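Local atomic coordinates of nickel-dependent hydrogenase large subunit (Allochromatium vinosum, PDB entry 3MYR), a protein that forms the large, nickel-iron-carrying subunit of a membrane-bound [NiFe] hydrogenase, which oxidises molecular hydrogen and passes the electrons to an acceptor. Residues Arg12-Asp24 against Ala29-Ile41. Sequence-based numbering, arbitrary orientation.
Sequences RIEGHLRIEAQMD and AQAYSSGTMVRGI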
ATOM      1  N   ARG B  12       4.050 -10.818   5.321  1.00 19.50           N
ATOM      2  CA  ARG B  12       4.976  -9.895   4.691  1.00 19.93           C
ATOM      3  C   ARG B  12       4.569  -9.576   3.278  1.00 18.50           C
ATOM      4  O   ARG B  12       5.415  -9.473   2.381  1.00 18.18           O
ATOM      5  CB  ARG B  12       6.423 -10.401   4.808  1.00 17.43           C
ATOM      6  CG  ARG B  12       6.931 -10.022   6.217  1.00 19.50           C
ATOM      7  CD  ARG B  12       8.373 -10.480   6.456  1.00 16.83           C
ATOM      8  NE  ARG B  12       8.519 -11.943   6.373  1.00 21.03           N
ATOM      9  CZ  ARG B  12       9.233 -12.610   5.457  1.00 23.80           C
ATOM     10  NH1 ARG B  12       9.879 -12.004   4.453  1.00 22.74           N
ATOM     11  NH2 ARG B  12       9.377 -13.931   5.572  1.00 25.38           N
ATOM     12  N   ILE B  13       3.252  -9.486   3.076  1.00 18.06           N
ATOM     13  CA  ILE B  13       2.700  -8.777   1.936  1.00 18.56           C
ATOM     14  C   ILE B  13       1.658  -7.815   2.494  1.00 19.86           C
ATOM     15  O   ILE B  13       1.404  -7.766   3.720  1.00 19.08           O
ATOM     16  CB  ILE B  13       1.984  -9.786   0.937  1.00 18.31           C
ATOM     17  CG1 ILE B  13       0.804 -10.512   1.642  1.00 15.23           C
ATOM     18  CG2 ILE B  13       2.938 -10.814   0.471  1.00 15.45           C
ATOM     19  CD1 ILE B  13      -0.172 -11.225   0.672  1.00 19.27           C
ATOM     20  N   GLU B  14       1.000  -7.100   1.594  1.00 18.15           N
ATOM     21  CA  GLU B  14      -0.246  -6.421   1.968  1.00 19.10           C
ATOM     22  C   GLU B  14      -1.437  -7.339   1.640  1.00 19.11           C
ATOM     23  O   GLU B  14      -1.509  -7.903   0.556  1.00 20.09           O
ATOM     24  CB  GLU B  14      -0.387  -5.121   1.167  1.00 21.94           C
ATOM     25  CG  GLU B  14      -1.549  -4.205   1.725  1.00 20.55           C
ATOM     26  CD  GLU B  14      -2.951  -4.858   1.613  1.00 27.99           C
ATOM     27  OE1 GLU B  14      -3.787  -4.660   2.582  1.00 22.45           O
ATOM     28  OE2 GLU B  14      -3.209  -5.562   0.582  1.00 23.82           O
ATOM     29  N   GLY B  15      -2.323  -7.541   2.592  1.00 18.82           N
ATOM     30  CA  GLY B  15      -3.566  -8.212   2.323  1.00 20.63           C
ATOM     31  C   GLY B  15      -3.523  -9.714   2.415  1.00 21.04           C
ATOM     32  O   GLY B  15      -2.627 -10.293   3.023  1.00 23.42           O
ATOM     33  N   HIS B  16      -4.504 -10.362   1.787  1.00 20.30           N
ATOM     34  CA  HIS B  16      -4.870 -11.725   2.166  1.00 19.17           C
ATOM     35  C   HIS B  16      -4.678 -12.699   1.024  1.00 19.82           C
ATOM     36  O   HIS B  16      -5.522 -12.768   0.133  1.00 20.30           O
ATOM     37  CB  HIS B  16      -6.339 -11.741   2.653  1.00 20.19           C
ATOM     38  CG  HIS B  16      -6.497 -11.070   3.977  1.00 21.53           C
ATOM     39  ND1 HIS B  16      -7.069  -9.816   4.124  1.00 27.43           N
ATOM     40  CD2 HIS B  16      -5.994 -11.394   5.186  1.00 19.25           C
ATOM     41  CE1 HIS B  16      -7.036  -9.464   5.401  1.00 16.98           C
ATOM     42  NE2 HIS B  16      -6.356 -10.391   6.056  1.00 28.28           N
ATOM     43  N   LEU B  17      -3.573 -13.432   1.052  1.00 19.03           N
ATOM     44  CA  LEU B  17      -3.179 -14.273  -0.050  1.00 21.51           C
ATOM     45  C   LEU B  17      -2.940 -15.687   0.455  1.00 21.73           C
ATOM     46  O   LEU B  17      -2.273 -15.913   1.453  1.00 20.81           O
ATOM     47  CB  LEU B  17      -1.940 -13.741  -0.755  1.00 19.70           C
ATOM     48  CG  LEU B  17      -1.341 -14.527  -1.961  1.00 23.21           C
ATOM     49  CD1 LEU B  17      -2.222 -14.489  -3.234  1.00 19.96           C
ATOM     50  CD2 LEU B  17       0.095 -14.004  -2.342  1.00 15.61           C
ATOM     51  N   ARG B  18      -3.455 -16.632  -0.315  1.00 21.88           N
ATOM     52  CA  ARG B  18      -3.276 -18.061  -0.054  1.00 21.61           C
ATOM     53  C   ARG B  18      -2.592 -18.638  -1.335  1.00 23.49           C
ATOM     54  O   ARG B  18      -3.010 -18.285  -2.466  1.00 22.64           O
ATOM     55  CB  ARG B  18      -4.658 -18.734   0.186  1.00 21.37           C
ATOM     56  CG  ARG B  18      -4.665 -20.297  -0.013  1.00 22.83           C
ATOM     57  CD  ARG B  18      -6.070 -20.789   0.261  1.00 23.71           C
ATOM     58  NE  ARG B  18      -6.144 -22.230   0.516  1.00 28.24           N
ATOM     59  CZ  ARG B  18      -6.304 -22.804   1.705  1.00 26.33           C
ATOM     60  NH1 ARG B  18      -6.405 -22.049   2.803  1.00 21.95           N
ATOM     61  NH2 ARG B  18      -6.415 -24.142   1.782  1.00 24.95           N
ATOM     62  N   ILE B  19      -1.524 -19.421  -1.158  1.00 22.04           N
ATOM     63  CA  ILE B  19      -0.920 -20.200  -2.246  1.00 23.18           C
ATOM     64  C   ILE B  19      -1.166 -21.677  -2.000  1.00 25.48           C
ATOM     65  O   ILE B  19      -0.960 -22.158  -0.859  1.00 25.14           O
ATOM     66  CB  ILE B  19       0.618 -19.961  -2.320  1.00 24.78           C
ATOM     67  CG1 ILE B  19       0.930 -18.464  -2.541  1.00 24.52           C
ATOM     68  CG2 ILE B  19       1.267 -20.848  -3.429  1.00 25.03           C
ATOM     69  CD1 ILE B  19       0.515 -17.967  -3.894  1.00 23.29           C
ATOM     70  N   GLU B  20      -1.635 -22.400  -3.043  1.00 23.93           N
ATOM     71  CA  GLU B  20      -1.661 -23.865  -2.999  1.00 25.50           C
ATOM     72  C   GLU B  20      -0.729 -24.364  -4.088  1.00 27.25           C
ATOM     73  O   GLU B  20      -0.622 -23.736  -5.155  1.00 27.01           O
ATOM     74  CB  GLU B  20      -3.097 -24.374  -3.174  1.00 25.64           C
ATOM     75  CG  GLU B  20      -3.952 -23.956  -1.950  1.00 26.65           C
ATOM     76  CD  GLU B  20      -5.343 -24.629  -1.898  1.00 35.94           C
ATOM     77  OE1 GLU B  20      -6.153 -24.337  -0.962  1.00 32.15           O
ATOM     78  OE2 GLU B  20      -5.620 -25.442  -2.794  1.00 31.14           O
ATOM     79  N   ALA B  21       0.008 -25.438  -3.802  1.00 27.06           N
ATOM     80  CA  ALA B  21       0.974 -25.973  -4.756  1.00 26.99           C
ATOM     81  C   ALA B  21       0.802 -27.505  -4.846  1.00 28.92           C
ATOM     82  O   ALA B  21       0.808 -28.218  -3.821  1.00 28.19           O
ATOM     83  CB  ALA B  21       2.386 -25.630  -4.316  1.00 25.90           C
ATOM     84  N   GLN B  22       0.637 -27.998  -6.072  1.00 29.12           N
ATOM     85  CA  GLN B  22       0.656 -29.428  -6.317  1.00 30.70           C
ATOM     86  C   GLN B  22       2.116 -29.809  -6.514  1.00 30.56           C
ATOM     87  O   GLN B  22       2.788 -29.294  -7.441  1.00 30.33           O
ATOM     88  CB  GLN B  22      -0.187 -29.773  -7.547  1.00 31.89           C
ATOM     89  CG  GLN B  22      -0.167 -31.304  -7.916  1.00 36.04           C
ATOM     90  CD  GLN B  22      -0.698 -32.188  -6.776  1.00 43.59           C
ATOM     91  OE1 GLN B  22       0.022 -33.061  -6.271  1.00 44.95           O
ATOM     92  NE2 GLN B  22      -1.918 -31.913  -6.311  1.00 36.47           N
ATOM     93  N   MET B  23       2.618 -30.639  -5.608  1.00 30.50           N
ATOM     94  CA  MET B  23       4.007 -31.024  -5.592  1.00 33.19           C
ATOM     95  C   MET B  23       4.193 -32.281  -6.428  1.00 36.76           C
ATOM     96  O   MET B  23       3.335 -33.178  -6.386  1.00 36.59           O
ATOM     97  CB  MET B  23       4.470 -31.321  -4.156  1.00 33.00           C
ATOM     98  CG  MET B  23       4.391 -30.118  -3.180  1.00 34.47           C
ATOM     99  SD  MET B  23       5.144 -28.606  -3.902  1.00 35.87           S
ATOM    100  CE  MET B  23       6.891 -29.009  -3.782  1.00 33.14           C
ATOM    101  N   ASP B  24       5.294 -32.340  -7.183  1.00 38.18           N
ATOM    102  CA  ASP B  24       5.808 -33.619  -7.766  1.00 40.65           C
ATOM    103  C   ASP B  24       7.207 -33.916  -7.180  1.00 40.62           C
ATOM    104  O   ASP B  24       8.201 -33.296  -7.581  1.00 39.67           O
ATOM    105  CB  ASP B  24       5.808 -33.573  -9.320  1.00 41.15           C
ATOM    106  CG  ASP B  24       6.353 -34.886  -9.959  1.00 49.69           C
ATOM    107  OD1 ASP B  24       6.521 -35.921  -9.250  1.00 50.81           O
ATOM    108  OD2 ASP B  24       6.648 -34.868 -11.173  1.00 53.20           O
ATOM    109  N   ALA B  29       4.783 -28.590  -9.158  1.00 30.43           N
ATOM    110  CA  ALA B  29       4.247 -28.972 -10.491  1.00 31.34           C
ATOM    111  C   ALA B  29       3.168 -27.993 -10.978  1.00 31.97           C
ATOM    112  O   ALA B  29       3.220 -27.553 -12.123  1.00 31.93           O
ATOM    113  CB  ALA B  29       3.710 -30.431 -10.507  1.00 30.04           C
ATOM    114  N   GLN B  30       2.223 -27.636 -10.109  1.00 30.52           N
ATOM    115  CA  GLN B  30       1.230 -26.581 -10.415  1.00 30.13           C
ATOM    116  C   GLN B  30       1.079 -25.699  -9.186  1.00 29.31           C
ATOM    117  O   GLN B  30       1.055 -26.203  -8.045  1.00 29.24           O
ATOM    118  CB  GLN B  30      -0.158 -27.136 -10.775  1.00 31.68           C
ATOM    119  CG  GLN B  30      -0.319 -27.918 -12.113  1.00 40.61           C
ATOM    120  CD  GLN B  30      -0.304 -27.019 -13.384  1.00 55.10           C
ATOM    121  OE1 GLN B  30       0.751 -26.883 -14.036  1.00 61.52           O
ATOM    122  NE2 GLN B  30      -1.469 -26.445 -13.763  1.00 56.14           N
ATOM    123  N   ALA B  31       0.950 -24.395  -9.405  1.00 26.12           N
ATOM    124  CA  ALA B  31       0.675 -23.471  -8.314  1.00 25.85           C
ATOM    125  C   ALA B  31      -0.660 -22.726  -8.556  1.00 26.25           C
ATOM    126  O   ALA B  31      -1.056 -22.451  -9.709  1.00 23.91           O
ATOM    127  CB  ALA B  31       1.836 -22.481  -8.169  1.00 24.78           C
ATOM    128  N   TYR B  32      -1.327 -22.367  -7.459  1.00 26.31           N
ATOM    129  CA  TYR B  32      -2.604 -21.638  -7.511  1.00 26.26           C
ATOM    130  C   TYR B  32      -2.515 -20.459  -6.536  1.00 26.11           C
ATOM    131  O   TYR B  32      -2.026 -20.624  -5.397  1.00 23.88           O
ATOM    132  CB  TYR B  32      -3.801 -22.537  -7.152  1.00 25.28           C
ATOM    133  CG  TYR B  32      -3.861 -23.734  -8.034  1.00 28.86           C
ATOM    134  CD1 TYR B  32      -4.696 -23.755  -9.173  1.00 28.30           C
ATOM    135  CD2 TYR B  32      -3.056 -24.846  -7.773  1.00 28.96           C
ATOM    136  CE1 TYR B  32      -4.716 -24.845 -10.017  1.00 28.55           C
ATOM    137  CE2 TYR B  32      -3.083 -25.974  -8.622  1.00 26.10           C
ATOM    138  CZ  TYR B  32      -3.905 -25.941  -9.744  1.00 31.82           C
ATOM    139  OH  TYR B  32      -3.969 -27.050 -10.583  1.00 31.77           O
ATOM    140  N   SER B  33      -2.884 -19.272  -7.051  1.00 25.22           N
ATOM    141  CA  SER B  33      -2.844 -17.999  -6.323  1.00 23.14           C
ATOM    142  C   SER B  33      -4.304 -17.585  -6.014  1.00 23.88           C
ATOM    143  O   SER B  33      -5.150 -17.492  -6.923  1.00 20.91           O
ATOM    144  CB  SER B  33      -2.209 -16.916  -7.199  1.00 23.87           C
ATOM    145  OG  SER B  33      -2.282 -15.682  -6.487  1.00 23.45           O
ATOM    146  N   SER B  34      -4.609 -17.393  -4.736  1.00 24.07           N
ATOM    147  CA  SER B  34      -5.950 -17.100  -4.299  1.00 21.75           C
ATOM    148  C   SER B  34      -6.011 -15.914  -3.339  1.00 23.45           C
ATOM    149  O   SER B  34      -5.419 -15.965  -2.271  1.00 21.96           O
ATOM    150  CB  SER B  34      -6.491 -18.314  -3.553  1.00 24.56           C
ATOM    151  OG  SER B  34      -7.774 -17.967  -3.029  1.00 25.74           O
ATOM    152  N   GLY B  35      -6.749 -14.866  -3.713  1.00 23.29           N
ATOM    153  CA  GLY B  35      -7.031 -13.679  -2.847  1.00 22.47           C
ATOM    154  C   GLY B  35      -8.271 -13.959  -1.999  1.00 22.60           C
ATOM    155  O   GLY B  35      -9.299 -14.338  -2.553  1.00 22.35           O
ATOM    156  N   THR B  36      -8.173 -13.824  -0.672  1.00 19.63           N
ATOM    157  CA  THR B  36      -9.199 -14.382   0.201  1.00 21.28           C
ATOM    158  C   THR B  36      -9.882 -13.250   0.980  1.00 21.49           C
ATOM    159  O   THR B  36     -10.461 -13.521   2.036  1.00 23.51           O
ATOM    160  CB  THR B  36      -8.643 -15.485   1.187  1.00 20.40           C
ATOM    161  OG1 THR B  36      -7.751 -14.855   2.129  1.00 24.30           O
ATOM    162  CG2 THR B  36      -7.807 -16.607   0.428  1.00 21.06           C
ATOM    163  N   MET B  37      -9.920 -12.025   0.412  1.00 19.57           N
ATOM    164  CA  MET B  37     -10.734 -10.946   1.025  1.00 18.53           C
ATOM    165  C   MET B  37     -11.247 -10.050  -0.098  1.00 19.55           C
ATOM    166  O   MET B  37     -10.499  -9.727  -1.054  1.00 20.03           O
ATOM    167  CB  MET B  37      -9.934 -10.167   2.073  1.00 15.86           C
ATOM    168  CG  MET B  37     -10.744  -9.095   2.846  1.00 16.21           C
ATOM    169  SD  MET B  37     -10.944  -7.511   1.939  1.00 20.40           S
ATOM    170  CE  MET B  37      -9.375  -6.638   2.317  1.00 16.23           C
ATOM    171  N   VAL B  38     -12.523  -9.652  -0.004  1.00 19.42           N
ATOM    172  CA  VAL B  38     -13.064  -8.705  -0.976  1.00 19.04           C
ATOM    173  C   VAL B  38     -13.846  -7.618  -0.208  1.00 18.71           C
ATOM    174  O   VAL B  38     -14.387  -7.917   0.905  1.00 16.70           O
ATOM    175  CB  VAL B  38     -14.043  -9.488  -1.970  1.00 18.65           C
ATOM    176  CG1 VAL B  38     -15.170 -10.110  -1.203  1.00 18.15           C
ATOM    177  CG2 VAL B  38     -14.545  -8.553  -3.122  1.00 17.75           C
ATOM    178  N   ARG B  39     -13.906  -6.407  -0.776  1.00 17.06           N
ATOM    179  CA  ARG B  39     -14.731  -5.296  -0.262  1.00 18.72           C
ATOM    180  C   ARG B  39     -15.800  -4.778  -1.260  1.00 20.61           C
ATOM    181  O   ARG B  39     -16.883  -4.318  -0.841  1.00 19.23           O
ATOM    182  CB  ARG B  39     -13.860  -4.131   0.251  1.00 18.23           C
ATOM    183  CG  ARG B  39     -13.037  -4.539   1.469  1.00 17.69           C
ATOM    184  CD  ARG B  39     -11.849  -3.636   1.782  1.00 17.96           C
ATOM    185  NE  ARG B  39     -10.902  -3.653   0.664  1.00 22.28           N
ATOM    186  CZ  ARG B  39      -9.984  -2.712   0.429  1.00 19.33           C
ATOM    187  NH1 ARG B  39      -9.917  -1.622   1.213  1.00 19.69           N
ATOM    188  NH2 ARG B  39      -9.213  -2.817  -0.664  1.00 17.83           N
ATOM    189  N   GLY B  40     -15.472  -4.810  -2.556  1.00 22.09           N
ATOM    190  CA  GLY B  40     -16.424  -4.458  -3.637  1.00 24.09           C
ATOM    191  C   GLY B  40     -16.537  -2.930  -3.702  1.00 23.94           C
ATOM    192  O   GLY B  40     -17.613  -2.360  -3.906  1.00 22.98           O
ATOM    193  N   ILE B  41     -15.394  -2.273  -3.654  1.00 22.93           N
ATOM    194  CA  ILE B  41     -15.348  -0.835  -3.769  1.00 21.45           C
ATOM    195  C   ILE B  41     -15.928  -0.319  -5.112  1.00 23.90           C
ATOM    196  O   ILE B  41     -16.540   0.765  -5.185  1.00 21.82           O
ATOM    197  CB  ILE B  41     -13.897  -0.348  -3.511  1.00 23.18           C
ATOM    198  CG1 ILE B  41     -13.551  -0.686  -2.051  1.00 22.44           C
ATOM    199  CG2 ILE B  41     -13.770   1.240  -3.848  1.00 19.77           C
ATOM    200  CD1 ILE B  41     -12.051  -0.539  -1.683  1.00 24.42           C
TER
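His-16 and Met-37 meet at the buried end of this contact. Met-37 CB lies 3.5 Å from His-16 ND1, oblique to the ring. Beside them Thr-36 N donates to His-16 O (3.0 Å), tilted 33° from the carbonyl plane. The small subunit covers this end, where its Thr-87 O bonds Thr-36 OG1. The side chain of Met-37 is about 8 Å from an iron-sulfur cluster. Thr-36 CG2, anti to its own carbonyl carbon, is turned onto Arg-18 CB at 3.8 Å.

Strands 17-24 and 27-35 form an antiparallel beta hairpin within a three-stranded sheet. Arg-18 and Ser-34 are a hydrogen-bonded pair, as are Glu-20 and Tyr-32. Leu-17, Ile-19, Ala-21, Ala-31 and Ser-33 share one face, where helices 525-531 and 543-551 pack and Ala-514 O bonds Ser-33 OG. Leu-17 CD1 reaches across to Ser-33 OG at 3.5 Å.

The face of Arg-18, Glu-20 and Tyr-32 is polar. With CG opposite the backbone N (chi1 160°) and an extended chain, Arg-18 lays its guanidinium beside Glu-20. Arg-18 NE (2.6 Å) and NH2 both donate to Glu-20 OE1, side-on and in the guanidinium plane. Arg-4 pairs with Glu-20 OE2, and Asp-8 with Arg-18 NH1. A leucine in place of Arg-18 would probably leave Asp-8 without this mate and Glu-20 OE1 without two of its donors. Tyr-32 turns its ring edge to Glu-20 O, with CD2 at 3.7 Å.

Toward the turn the backbone bonds persist, but side-chain contacts thin out and the residues are partly exposed to solvent. Here the strand pairing carries a classic beta bulge, with two residues, Ala-29 and Gln-30, set against the single Gln-22. Gln-22 O accepts from Ala-29 N and, on a lone pair, from Gln-30 N. Beyond it, Asp-24 CB merely touches Ala-29 CB at 4.0 Å.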